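Local coordinates for protein putative glutathionylspermidine synthase (Methylobacillus flagellatus, PDB 3N6X) that probably acts as an ATP-dependent ligase of the circularly permuted ATP-grasp family, though its substrates are not established, at residues A410-P415 with R425-R430; A445-A450 with K467-L472; F10-L15 with L149-E154. All blocks are in the same frame, centred on the assembly; numbering follows the deposited sequence.

Contact 1: A410-P415 with R425-R430; sequences ALSTCP and RHVDLR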
ATOM      1  N   ALA A 410     -13.583   9.810  11.876  1.00 57.40           N
ATOM      2  CA  ALA A 410     -14.903   9.265  11.544  1.00 58.10           C
ATOM      3  C   ALA A 410     -14.795   8.351  10.293  1.00 63.23           C
ATOM      4  O   ALA A 410     -15.301   8.695   9.215  1.00 61.84           O
ATOM      5  CB  ALA A 410     -15.890  10.403  11.296  1.00 58.79           C
ATOM      6  N   LEU A 411     -14.084   7.199  10.450  1.00 61.38           N
ATOM      7  CA  LEU A 411     -13.812   6.218   9.388  1.00 61.30           C
ATOM      8  C   LEU A 411     -15.097   5.759   8.702  1.00 65.15           C
ATOM      9  O   LEU A 411     -16.019   5.307   9.375  1.00 65.46           O
ATOM     10  CB  LEU A 411     -13.029   5.001   9.967  1.00 61.13           C
ATOM     11  CG  LEU A 411     -12.492   3.971   8.948  1.00 64.87           C
ATOM     12  CD1 LEU A 411     -11.868   4.646   7.779  1.00 65.26           C
ATOM     13  CD2 LEU A 411     -11.491   3.027   9.586  1.00 64.05           C
ATOM     14  N   SER A 412     -15.162   5.895   7.357  1.00 60.92           N
ATOM     15  CA  SER A 412     -16.354   5.524   6.595  1.00 60.77           C
ATOM     16  C   SER A 412     -16.676   4.049   6.694  1.00 63.96           C
ATOM     17  O   SER A 412     -15.771   3.214   6.824  1.00 62.38           O
ATOM     18  CB  SER A 412     -16.251   5.962   5.132  1.00 64.43           C
ATOM     19  OG  SER A 412     -15.557   5.019   4.330  1.00 71.54           O
ATOM     20  N   THR A 413     -17.974   3.733   6.681  1.00 61.30           N
ATOM     21  CA  THR A 413     -18.459   2.366   6.760  1.00 61.54           C
ATOM     22  C   THR A 413     -18.964   1.885   5.409  1.00 66.94           C
ATOM     23  O   THR A 413     -19.519   2.665   4.633  1.00 66.48           O
ATOM     24  CB  THR A 413     -19.528   2.237   7.836  1.00 68.61           C
ATOM     25  OG1 THR A 413     -20.443   3.333   7.727  1.00 69.57           O
ATOM     26  CG2 THR A 413     -18.943   2.178   9.230  1.00 66.94           C
ATOM     27  N   CYS A 414     -18.767   0.609   5.129  1.00 64.41           N
ATOM     28  CA  CYS A 414     -19.225  -0.011   3.900  1.00 64.86           C
ATOM     29  C   CYS A 414     -20.142  -1.170   4.277  1.00 68.75           C
ATOM     30  O   CYS A 414     -19.804  -1.943   5.186  1.00 67.89           O
ATOM     31  CB  CYS A 414     -18.035  -0.482   3.064  1.00 65.74           C
ATOM     32  SG  CYS A 414     -18.486  -1.316   1.518  1.00 69.97           S
ATOM     33  N   PRO A 415     -21.333  -1.298   3.627  1.00 64.94           N
ATOM     34  CA  PRO A 415     -22.239  -2.408   3.970  1.00 64.06           C
ATOM     35  C   PRO A 415     -21.533  -3.739   3.909  1.00 66.58           C
ATOM     36  O   PRO A 415     -20.828  -4.024   2.950  1.00 64.98           O
ATOM     37  CB  PRO A 415     -23.337  -2.297   2.924  1.00 65.96           C
ATOM     38  CG  PRO A 415     -23.330  -0.881   2.547  1.00 70.85           C
ATOM     39  CD  PRO A 415     -21.902  -0.462   2.556  1.00 66.58           C
ATOM     40  N   ARG A 425     -19.655  -1.470   8.325  1.00 62.99           N
ATOM     41  CA  ARG A 425     -18.349  -1.835   8.886  1.00 60.50           C
ATOM     42  C   ARG A 425     -17.247  -0.943   8.315  1.00 62.44           C
ATOM     43  O   ARG A 425     -17.345  -0.493   7.173  1.00 61.91           O
ATOM     44  CB  ARG A 425     -18.031  -3.322   8.671  1.00 56.44           C
ATOM     45  CG  ARG A 425     -18.896  -4.272   9.511  1.00 62.06           C
ATOM     46  CD  ARG A 425     -18.669  -4.092  11.000  1.00 67.02           C
ATOM     47  NE  ARG A 425     -19.410  -5.068  11.804  1.00 72.66           N
ATOM     48  CZ  ARG A 425     -20.636  -4.866  12.282  1.00 84.41           C
ATOM     49  NH1 ARG A 425     -21.296  -3.753  11.987  1.00 69.34           N
ATOM     50  NH2 ARG A 425     -21.223  -5.791  13.030  1.00 70.51           N
ATOM     51  N   HIS A 426     -16.219  -0.655   9.125  1.00 57.32           N
ATOM     52  CA  HIS A 426     -15.128   0.241   8.737  1.00 55.28           C
ATOM     53  C   HIS A 426     -14.210  -0.362   7.671  1.00 52.81           C
ATOM     54  O   HIS A 426     -13.830  -1.530   7.758  1.00 50.16           O
ATOM     55  CB  HIS A 426     -14.335   0.702   9.971  1.00 56.23           C
ATOM     56  CG  HIS A 426     -15.152   1.504  10.942  1.00 59.92           C
ATOM     57  ND1 HIS A 426     -15.655   2.757  10.607  1.00 61.91           N
ATOM     58  CD2 HIS A 426     -15.525   1.211  12.209  1.00 61.81           C
ATOM     59  CE1 HIS A 426     -16.324   3.171  11.671  1.00 61.25           C
ATOM     60  NE2 HIS A 426     -16.271   2.278  12.662  1.00 61.65           N
ATOM     61  N   VAL A 427     -13.871   0.444   6.657  1.00 47.75           N
ATOM     62  CA  VAL A 427     -12.994   0.022   5.552  1.00 46.64           C
ATOM     63  C   VAL A 427     -11.857   1.011   5.320  1.00 50.36           C
ATOM     64  O   VAL A 427     -11.998   2.212   5.600  1.00 49.55           O
ATOM     65  CB  VAL A 427     -13.780  -0.189   4.215  1.00 49.24           C
ATOM     66  CG1 VAL A 427     -14.643  -1.443   4.261  1.00 48.84           C
ATOM     67  CG2 VAL A 427     -14.612   1.044   3.854  1.00 48.43           C
ATOM     68  N   ASP A 428     -10.787   0.535   4.685  1.00 46.37           N
ATOM     69  CA  ASP A 428      -9.740   1.399   4.170  1.00 45.60           C
ATOM     70  C   ASP A 428      -9.390   0.972   2.732  1.00 49.16           C
ATOM     71  O   ASP A 428      -9.829  -0.097   2.285  1.00 47.95           O
ATOM     72  CB  ASP A 428      -8.525   1.486   5.114  1.00 47.14           C
ATOM     73  CG  ASP A 428      -7.519   0.361   5.027  1.00 59.54           C
ATOM     74  OD1 ASP A 428      -7.820  -0.654   4.373  1.00 60.44           O
ATOM     75  OD2 ASP A 428      -6.441   0.486   5.640  1.00 69.06           O
ATOM     76  N   LEU A 429      -8.665   1.826   1.998  1.00 44.63           N
ATOM     77  CA  LEU A 429      -8.396   1.615   0.587  1.00 43.48           C
ATOM     78  C   LEU A 429      -6.908   1.754   0.252  1.00 44.17           C
ATOM     79  O   LEU A 429      -6.286   2.758   0.612  1.00 44.25           O
ATOM     80  CB  LEU A 429      -9.215   2.662  -0.201  1.00 44.22           C
ATOM     81  CG  LEU A 429      -9.533   2.337  -1.647  1.00 50.38           C
ATOM     82  CD1 LEU A 429     -10.612   1.251  -1.746  1.00 50.38           C
ATOM     83  CD2 LEU A 429      -9.971   3.579  -2.389  1.00 53.31           C
ATOM     84  N   ARG A 430      -6.347   0.777  -0.471  1.00 37.92           N
ATOM     85  CA  ARG A 430      -4.965   0.872  -0.929  1.00 36.41           C
ATOM     86  C   ARG A 430      -4.814   0.763  -2.464  1.00 39.83           C
ATOM     87  O   ARG A 430      -4.646  -0.334  -2.991  1.00 40.54           O
ATOM     88  CB  ARG A 430      -4.033  -0.123  -0.203  1.00 36.19           C
ATOM     89  CG  ARG A 430      -2.542   0.114  -0.540  1.00 45.00           C
ATOM     90  CD  ARG A 430      -1.637  -1.028  -0.118  1.00 49.88           C
ATOM     91  NE  ARG A 430      -1.142  -0.852   1.248  1.00 59.52           N
ATOM     92  CZ  ARG A 430      -0.091  -1.493   1.749  1.00 77.13           C
ATOM     93  NH1 ARG A 430       0.596  -2.345   0.998  1.00 71.06           N
ATOM     94  NH2 ARG A 430       0.284  -1.284   3.003  1.00 63.49           N
TER
HETATM   95  O   HOH W   1     -12.724   4.682   4.516  1.00 55.34           O
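C414 and R425 form an antiparallel hydrogen-bonded pair, with C414 N 2.7 Å from R425 O and R425 N 3.2 Å from C414 O, and the non-hydrogen-bonded pair T413 with H426 follows it. These are the two arms of a beta hairpin, but the short strand axes stand at 110°, far from strictly antiparallel, and beyond these two pairs only a weak bond, V427 N to S412 O at 3.4 Å, continues the backbone pairing. From there side chains take over. The imidazole of H426 presents its edge to the backbone of L411: ND1 donates a weak, bent bond to L411 O at 2.9 Å (126° at the hydrogen), with the oxygen in the ring plane. Over one face of the same ring lies T413 CG2, a CH-pi contact 4.0 Å from the centroid, while T413 OG1 turns to D11 and F10. L411 has CG anti to its backbone N (chi1 -172°), and its branches divide: CD2 rests 3.7 Å from H426 CB, and CD1 comes within 3.3 Å of V427 O. C414 CB packs on both methyls of V427. A water donates to V427 O, at 2.8 Å, and to S412 OG, whose stronger partner is E12. Because a carbonyl can only accept, the H426 contact is consistent with a proton on ND1; at so bent an angle, the methyl over the ring face is likely to share in fixing its rotation.

Contact 2: A445-A450 with K467-L472; sequences ALCRVA and KDTWIL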
ATOM      1  N   ALA A 445      -8.120  -1.190  -6.362  1.00 35.55           N
ATOM      2  CA  ALA A 445      -7.471  -1.014  -5.072  1.00 35.62           C
ATOM      3  C   ALA A 445      -7.747  -2.201  -4.168  1.00 42.67           C
ATOM      4  O   ALA A 445      -8.759  -2.895  -4.333  1.00 42.81           O
ATOM      5  CB  ALA A 445      -7.979   0.266  -4.400  1.00 35.93           C
ATOM      6  N   LEU A 446      -6.873  -2.416  -3.183  1.00 40.17           N
ATOM      7  CA  LEU A 446      -7.128  -3.406  -2.169  1.00 40.05           C
ATOM      8  C   LEU A 446      -8.008  -2.744  -1.111  1.00 44.06           C
ATOM      9  O   LEU A 446      -7.665  -1.688  -0.614  1.00 44.20           O
ATOM     10  CB  LEU A 446      -5.806  -3.908  -1.538  1.00 40.15           C
ATOM     11  CG  LEU A 446      -5.952  -4.769  -0.255  1.00 43.70           C
ATOM     12  CD1 LEU A 446      -6.739  -6.056  -0.530  1.00 42.98           C
ATOM     13  CD2 LEU A 446      -4.607  -5.091   0.337  1.00 44.88           C
ATOM     14  N   CYS A 447      -9.164  -3.320  -0.825  1.00 41.85           N
ATOM     15  CA  CYS A 447     -10.026  -2.799   0.220  1.00 41.24           C
ATOM     16  C   CYS A 447     -10.041  -3.761   1.387  1.00 45.20           C
ATOM     17  O   CYS A 447     -10.271  -4.951   1.198  1.00 44.06           O
ATOM     18  CB  CYS A 447     -11.429  -2.530  -0.303  1.00 41.07           C
ATOM     19  SG  CYS A 447     -12.590  -1.970   0.963  1.00 44.77           S
ATOM     20  N   ARG A 448      -9.735  -3.259   2.583  1.00 43.17           N
ATOM     21  CA  ARG A 448      -9.713  -4.059   3.807  1.00 42.93           C
ATOM     22  C   ARG A 448     -10.860  -3.649   4.693  1.00 48.95           C
ATOM     23  O   ARG A 448     -11.206  -2.463   4.746  1.00 48.34           O
ATOM     24  CB  ARG A 448      -8.386  -3.903   4.536  1.00 41.30           C
ATOM     25  CG  ARG A 448      -7.213  -4.530   3.797  1.00 49.29           C
ATOM     26  CD  ARG A 448      -5.924  -4.319   4.550  1.00 58.61           C
ATOM     27  NE  ARG A 448      -5.445  -2.938   4.442  1.00 77.05           N
ATOM     28  CZ  ARG A 448      -4.791  -2.297   5.410  1.00 95.05           C
ATOM     29  NH1 ARG A 448      -4.536  -2.904   6.564  1.00 83.20           N
ATOM     30  NH2 ARG A 448      -4.373  -1.053   5.224  1.00 81.33           N
ATOM     31  N   VAL A 449     -11.501  -4.627   5.345  1.00 47.45           N
ATOM     32  CA  VAL A 449     -12.678  -4.356   6.181  1.00 48.31           C
ATOM     33  C   VAL A 449     -12.491  -4.850   7.625  1.00 53.52           C
ATOM     34  O   VAL A 449     -11.960  -5.944   7.845  1.00 52.50           O
ATOM     35  CB  VAL A 449     -13.995  -4.898   5.521  1.00 51.62           C
ATOM     36  CG1 VAL A 449     -13.922  -6.403   5.271  1.00 51.04           C
ATOM     37  CG2 VAL A 449     -15.231  -4.538   6.347  1.00 51.41           C
ATOM     38  N   ALA A 450     -12.901  -4.018   8.606  1.00 51.41           N
ATOM     39  CA  ALA A 450     -12.879  -4.377  10.029  1.00 52.13           C
ATOM     40  C   ALA A 450     -14.234  -5.014  10.361  1.00 56.43           C
ATOM     41  O   ALA A 450     -15.228  -4.303  10.552  1.00 55.78           O
ATOM     42  CB  ALA A 450     -12.648  -3.131  10.885  1.00 52.91           C
ATOM     43  N   LYS A 467     -12.440  -6.935   0.534  1.00 48.09           N
ATOM     44  CA  LYS A 467     -13.558  -6.694  -0.365  1.00 45.73           C
ATOM     45  C   LYS A 467     -12.990  -6.417  -1.734  1.00 47.35           C
ATOM     46  O   LYS A 467     -11.825  -6.028  -1.848  1.00 47.88           O
ATOM     47  CB  LYS A 467     -14.347  -5.455   0.088  1.00 46.52           C
ATOM     48  CG  LYS A 467     -15.232  -5.667   1.295  1.00 45.56           C
ATOM     49  CD  LYS A 467     -15.893  -4.369   1.677  1.00 48.94           C
ATOM     50  CE  LYS A 467     -16.974  -4.554   2.711  1.00 59.46           C
ATOM     51  NZ  LYS A 467     -18.309  -4.710   2.083  1.00 61.52           N
ATOM     52  N   ASP A 468     -13.814  -6.552  -2.770  1.00 41.06           N
ATOM     53  CA  ASP A 468     -13.443  -6.154  -4.122  1.00 39.21           C
ATOM     54  C   ASP A 468     -13.738  -4.659  -4.220  1.00 39.84           C
ATOM     55  O   ASP A 468     -14.703  -4.195  -3.614  1.00 41.00           O
ATOM     56  CB  ASP A 468     -14.295  -6.929  -5.152  1.00 40.57           C
ATOM     57  CG  ASP A 468     -13.937  -6.698  -6.614  1.00 39.59           C
ATOM     58  OD1 ASP A 468     -12.901  -6.036  -6.881  1.00 38.05           O
ATOM     59  OD2 ASP A 468     -14.682  -7.184  -7.489  1.00 39.77           O
ATOM     60  N   THR A 469     -12.900  -3.899  -4.929  1.00 33.84           N
ATOM     61  CA  THR A 469     -13.133  -2.461  -5.126  1.00 32.78           C
ATOM     62  C   THR A 469     -13.497  -2.221  -6.572  1.00 35.52           C
ATOM     63  O   THR A 469     -12.702  -2.523  -7.478  1.00 32.93           O
ATOM     64  CB  THR A 469     -11.900  -1.617  -4.695  1.00 37.14           C
ATOM     65  OG1 THR A 469     -11.524  -1.973  -3.374  1.00 34.25           O
ATOM     66  CG2 THR A 469     -12.162  -0.108  -4.771  1.00 31.65           C
ATOM     67  N   TRP A 470     -14.695  -1.680  -6.797  1.00 33.38           N
ATOM     68  CA  TRP A 470     -15.188  -1.394  -8.138  1.00 33.84           C
ATOM     69  C   TRP A 470     -15.012   0.069  -8.481  1.00 36.98           C
ATOM     70  O   TRP A 470     -15.507   0.933  -7.758  1.00 37.17           O
ATOM     71  CB  TRP A 470     -16.672  -1.752  -8.247  1.00 33.23           C
ATOM     72  CG  TRP A 470     -16.993  -3.219  -8.188  1.00 34.83           C
ATOM     73  CD1 TRP A 470     -16.116  -4.259  -8.059  1.00 37.77           C
ATOM     74  CD2 TRP A 470     -18.296  -3.802  -8.289  1.00 35.06           C
ATOM     75  NE1 TRP A 470     -16.797  -5.454  -8.041  1.00 37.56           N
ATOM     76  CE2 TRP A 470     -18.139  -5.203  -8.183  1.00 39.18           C
ATOM     77  CE3 TRP A 470     -19.593  -3.272  -8.457  1.00 36.19           C
ATOM     78  CZ2 TRP A 470     -19.225  -6.084  -8.261  1.00 38.58           C
ATOM     79  CZ3 TRP A 470     -20.668  -4.144  -8.511  1.00 37.94           C
ATOM     80  CH2 TRP A 470     -20.481  -5.532  -8.422  1.00 38.72           C
ATOM     81  N   ILE A 471     -14.320   0.356  -9.584  1.00 32.59           N
ATOM     82  CA  ILE A 471     -14.217   1.712 -10.095  1.00 31.75           C
ATOM     83  C   ILE A 471     -15.072   1.762 -11.344  1.00 36.87           C
ATOM     84  O   ILE A 471     -14.853   0.980 -12.278  1.00 36.11           O
ATOM     85  CB  ILE A 471     -12.734   2.180 -10.327  1.00 34.54           C
ATOM     86  CG1 ILE A 471     -12.062   2.604  -8.984  1.00 35.37           C
ATOM     87  CG2 ILE A 471     -12.678   3.359 -11.303  1.00 33.75           C
ATOM     88  CD1 ILE A 471     -11.680   1.512  -8.015  1.00 34.91           C
ATOM     89  N   LEU A 472     -16.120   2.591 -11.321  1.00 34.41           N
ATOM     90  CA  LEU A 472     -17.045   2.706 -12.451  1.00 34.42           C
ATOM     91  C   LEU A 472     -16.442   3.488 -13.595  1.00 38.95           C
ATOM     92  O   LEU A 472     -15.720   4.459 -13.360  1.00 38.45           O
ATOM     93  CB  LEU A 472     -18.393   3.301 -12.013  1.00 34.01           C
ATOM     94  CG  LEU A 472     -19.137   2.529 -10.905  1.00 37.43           C
ATOM     95  CD1 LEU A 472     -20.579   2.979 -10.819  1.00 36.76           C
ATOM     96  CD2 LEU A 472     -19.051   0.978 -11.120  1.00 36.40           C
TER
HETATM   97  O   HOH W   2     -10.075  -3.360  -7.328  1.00 33.07           O
HETATM   98  O   HOH W   3      -9.507  -5.772  -3.048  1.00 54.30           O
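C447 and K467 meet where the antiparallel strands 446-450 and 464-471 run side by side in a mixed beta sheet, joined here by K467 N donating to C447 O at 3.0 Å. The lysine side chain can be followed outward along the cysteine and valine of the other strand. Its CB lies 4.0 Å from C447 SG. CG is anti to the carbonyl carbon (chi1 -75°), and CD, one step further, is still 4.1 Å from that sulfur. CE then reaches V449, 4.0 Å from its CG2, the two side chains crossing at about a right angle. At CE the chain bends (chi4 -94°) and carries NZ away from the strand pair to the carboxylate of D73, with the backbone oxygens of V75 and P415 as further partners; the buried ammonium is thus met by three oxygens. Toward A445 and T469 the backbones stand further apart; one water lies 2.6 Å from K467 O and 3.2 Å from A445 O, and a second joins A445 N to T469 O. There T469 supplies the direct link from its side chain: OG1 donates to A445 O at 3.1 Å from well above the carbonyl plane, and the same hydroxyl oxygen presses equally close, 3.1 Å, on C447 CB.

Contact 3: F10-L15 with L149-E154; sequences FDEMFL and LVRTGE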
ATOM      1  N   PHE A  10     -19.991   8.184   8.110  1.00 79.39           N
ATOM      2  CA  PHE A  10     -20.444   8.167   6.710  1.00 77.84           C
ATOM      3  C   PHE A  10     -20.464   6.747   6.144  1.00 79.73           C
ATOM      4  O   PHE A  10     -19.453   6.052   6.212  1.00 78.37           O
ATOM      5  CB  PHE A  10     -19.543   9.078   5.839  1.00 79.21           C
ATOM      6  CG  PHE A  10     -19.756   8.962   4.344  1.00 80.57           C
ATOM      7  CD1 PHE A  10     -19.024   8.050   3.587  1.00 83.71           C
ATOM      8  CD2 PHE A  10     -20.671   9.779   3.690  1.00 82.28           C
ATOM      9  CE1 PHE A  10     -19.228   7.937   2.207  1.00 84.33           C
ATOM     10  CE2 PHE A  10     -20.866   9.672   2.307  1.00 85.13           C
ATOM     11  CZ  PHE A  10     -20.141   8.755   1.575  1.00 83.32           C
ATOM     12  N   ASP A  11     -21.617   6.317   5.584  1.00 76.17           N
ATOM     13  CA  ASP A  11     -21.735   4.992   4.966  1.00 75.64           C
ATOM     14  C   ASP A  11     -21.668   5.096   3.448  1.00 78.97           C
ATOM     15  O   ASP A  11     -22.233   6.031   2.867  1.00 78.50           O
ATOM     16  CB  ASP A  11     -23.017   4.263   5.411  1.00 76.89           C
ATOM     17  CG  ASP A  11     -23.048   2.796   4.996  1.00 81.95           C
ATOM     18  OD1 ASP A  11     -22.443   1.965   5.706  1.00 79.42           O
ATOM     19  OD2 ASP A  11     -23.653   2.488   3.949  1.00 90.13           O
ATOM     20  N   GLU A  12     -20.964   4.143   2.804  1.00 74.98           N
ATOM     21  CA  GLU A  12     -20.799   4.113   1.347  1.00 74.69           C
ATOM     22  C   GLU A  12     -22.138   3.888   0.623  1.00 79.01           C
ATOM     23  O   GLU A  12     -22.330   4.418  -0.467  1.00 77.96           O
ATOM     24  CB  GLU A  12     -19.773   3.028   0.921  1.00 75.94           C
ATOM     25  CG  GLU A  12     -18.400   3.119   1.588  1.00 84.62           C
ATOM     26  CD  GLU A  12     -17.481   4.262   1.173  1.00 92.91           C
ATOM     27  OE1 GLU A  12     -17.712   4.868   0.099  1.00 73.06           O
ATOM     28  OE2 GLU A  12     -16.482   4.501   1.891  1.00 75.49           O
HETATM   29  N   MSE A  13     -23.058   3.095   1.228  1.00 77.16           N
HETATM   30  CA  MSE A  13     -24.355   2.756   0.618  1.00 77.67           C
HETATM   31  C   MSE A  13     -25.528   3.604   1.134  1.00 83.70           C
HETATM   32  O   MSE A  13     -26.281   4.142   0.325  1.00 81.91           O
HETATM   33  CB  MSE A  13     -24.654   1.252   0.791  1.00 79.78           C
HETATM   34  CG  MSE A  13     -25.895   0.763   0.042  1.00 86.72           C
HETATM   35 SE   MSE A  13     -26.413  -1.082   0.473  0.75 94.65          SE
HETATM   36  CE  MSE A  13     -25.035  -2.067  -0.388  1.00 91.02           C
ATOM     37  N   PHE A  14     -25.713   3.677   2.477  1.00 83.34           N
ATOM     38  CA  PHE A  14     -26.861   4.372   3.084  1.00 84.47           C
ATOM     39  C   PHE A  14     -26.599   5.834   3.457  1.00 91.28           C
ATOM     40  O   PHE A  14     -25.698   6.124   4.245  1.00 91.34           O
ATOM     41  CB  PHE A  14     -27.420   3.576   4.275  1.00 86.29           C
ATOM     42  CG  PHE A  14     -27.757   2.141   3.937  1.00 87.85           C
ATOM     43  CD1 PHE A  14     -28.902   1.829   3.209  1.00 90.73           C
ATOM     44  CD2 PHE A  14     -26.917   1.102   4.325  1.00 89.86           C
ATOM     45  CE1 PHE A  14     -29.204   0.504   2.885  1.00 91.55           C
ATOM     46  CE2 PHE A  14     -27.222  -0.224   4.002  1.00 92.62           C
ATOM     47  CZ  PHE A  14     -28.363  -0.516   3.286  1.00 90.62           C
ATOM     48  N   LEU A  15     -27.431   6.752   2.907  1.00 89.77           N
ATOM     49  CA  LEU A  15     -27.350   8.208   3.109  1.00 90.77           C
ATOM     50  C   LEU A  15     -27.774   8.663   4.530  1.00 97.85           C
ATOM     51  O   LEU A  15     -27.783   7.852   5.464  1.00 97.56           O
ATOM     52  CB  LEU A  15     -28.198   8.939   2.041  1.00 90.78           C
ATOM     53  CG  LEU A  15     -27.475   9.336   0.754  1.00 95.38           C
ATOM     54  CD1 LEU A  15     -28.457   9.499  -0.395  1.00 95.47           C
ATOM     55  CD2 LEU A  15     -26.660  10.611   0.945  1.00 97.39           C
ATOM     56  N   LEU A 149      -5.553   4.886   2.165  1.00 40.10           N
ATOM     57  CA  LEU A 149      -6.561   5.950   2.210  1.00 39.90           C
ATOM     58  C   LEU A 149      -7.756   5.578   3.036  1.00 44.05           C
ATOM     59  O   LEU A 149      -8.199   4.429   3.010  1.00 43.52           O
ATOM     60  CB  LEU A 149      -7.047   6.295   0.787  1.00 39.85           C
ATOM     61  CG  LEU A 149      -6.005   6.788  -0.177  1.00 44.80           C
ATOM     62  CD1 LEU A 149      -6.464   6.594  -1.596  1.00 44.51           C
ATOM     63  CD2 LEU A 149      -5.687   8.242   0.068  1.00 47.29           C
ATOM     64  N   VAL A 150      -8.350   6.577   3.693  1.00 41.10           N
ATOM     65  CA  VAL A 150      -9.587   6.422   4.458  1.00 41.22           C
ATOM     66  C   VAL A 150     -10.552   7.523   4.055  1.00 49.11           C
ATOM     67  O   VAL A 150     -10.123   8.599   3.624  1.00 46.94           O
ATOM     68  CB  VAL A 150      -9.372   6.363   5.997  1.00 43.71           C
ATOM     69  CG1 VAL A 150      -8.564   5.133   6.397  1.00 42.97           C
ATOM     70  CG2 VAL A 150      -8.737   7.648   6.536  1.00 43.18           C
ATOM     71  N   ARG A 151     -11.847   7.244   4.145  1.00 51.02           N
ATOM     72  CA  ARG A 151     -12.891   8.196   3.768  1.00 53.01           C
ATOM     73  C   ARG A 151     -13.654   8.659   5.020  1.00 61.79           C
ATOM     74  O   ARG A 151     -13.903   7.853   5.912  1.00 62.30           O
ATOM     75  CB  ARG A 151     -13.846   7.533   2.778  1.00 52.51           C
ATOM     76  CG  ARG A 151     -14.743   8.496   2.053  1.00 63.44           C
ATOM     77  CD  ARG A 151     -15.697   7.761   1.140  1.00 70.49           C
ATOM     78  NE  ARG A 151     -16.442   8.683   0.284  1.00 71.68           N
ATOM     79  CZ  ARG A 151     -17.055   8.322  -0.837  1.00 76.77           C
ATOM     80  NH1 ARG A 151     -17.015   7.058  -1.247  1.00 45.68           N
ATOM     81  NH2 ARG A 151     -17.704   9.220  -1.562  1.00 68.75           N
ATOM     82  N   THR A 152     -13.987   9.952   5.106  1.00 61.19           N
ATOM     83  CA  THR A 152     -14.765  10.465   6.241  1.00 62.68           C
ATOM     84  C   THR A 152     -16.093  11.094   5.781  1.00 70.92           C
ATOM     85  O   THR A 152     -17.032  11.203   6.574  1.00 70.78           O
ATOM     86  CB  THR A 152     -13.927  11.403   7.138  1.00 67.20           C
ATOM     87  OG1 THR A 152     -13.370  12.453   6.348  1.00 67.52           O
ATOM     88  CG2 THR A 152     -12.829  10.664   7.902  1.00 62.46           C
ATOM     89  N   GLY A 153     -16.154  11.479   4.506  1.00 70.28           N
ATOM     90  CA  GLY A 153     -17.337  12.093   3.912  1.00 71.42           C
ATOM     91  C   GLY A 153     -17.522  11.767   2.440  1.00 77.72           C
ATOM     92  O   GLY A 153     -16.862  10.866   1.909  1.00 77.26           O
ATOM     93  N   GLU A 154     -18.449  12.495   1.774  1.00 75.04           N
ATOM     94  CA  GLU A 154     -18.752  12.326   0.346  1.00 74.98           C
ATOM     95  C   GLU A 154     -17.529  12.702  -0.496  1.00 77.39           C
ATOM     96  O   GLU A 154     -17.164  11.971  -1.423  1.00 76.16           O
ATOM     97  CB  GLU A 154     -19.973  13.198  -0.047  1.00 76.43           C
ATOM     98  CG  GLU A 154     -20.408  13.070  -1.505  1.00 87.61           C
ATOM     99  CD  GLU A 154     -21.270  11.865  -1.850  1.00112.12           C
ATOM    100  OE1 GLU A 154     -21.675  11.124  -0.924  1.00107.38           O
ATOM    101  OE2 GLU A 154     -21.556  11.676  -3.055  1.00107.31           O
TER
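E12 OE1 and R151 NH1 stand 2.7 Å apart in a salt bridge, the carboxylate and guanidinium planes turned 53° from each other. The other carboxylate oxygen, E12 OE2, lies 3.4 Å from R151 CD and has its own polar partners in R77 and S412. R151 CG is anti to the backbone N (chi1 -165°), and the chain runs on extended to NE, carrying the guanidinium to the turn that follows its own strand. There NE donates to G153 O at 2.8 Å and NH2 to E154 O, also at 2.8 Å, while E83, paired with NH2, gives the guanidinium a second anionic partner besides E12. The contact thus sets the N-terminal loop against the end of strand 144-151, in the circularly permuted ATP-grasp region, and the loop is itself shaped by an Asx turn in which D11 OD2 accepts from M13 N at 2.9 Å. A methionine in place of R151 would probably leave E12 OE1 without its counter-charge and the carbonyls of G153 and E154 without their side-chain donors, so that the turn could shift more easily. F10 lies over this turn. Its CE1 sits 3.5 Å above the guanidinium plane of R151, offset toward the rim, with ring and guanidinium 36° apart. One face of the phenyl ring receives the backbone of G153, whose CA makes a CH-pi contact 4.3 Å from the centroid, and E154 N lies over that face nearer the rim. E154 OE1, salt-bridged to R21, comes within 3.6 Å of F10 CE2.

From the N terminus, contact 3 comes first, closing a loop of 133 residues that brings the segment before helix 25-33 back to the end of strand 144-151. Contact 1 then closes the short hairpin of strands 413-418 and 423-435, and contact 2 closes a 16-residue loop between strands 446-450 and 464-471. The three lie in series, so none nests in or crosses another, yet all reach one mixed sheet. Contacts 1 and 3, with centres 7 Å apart, meet through S412 OG with E12 OE2 and through the backbone pair L429 O with L149 N, where strands 423-435 and 144-151 are neighbours; contacts 1 and 2, 10 Å between centres, are tied by the D428 to R448 salt bridge. Contacts 2 and 3 do not touch.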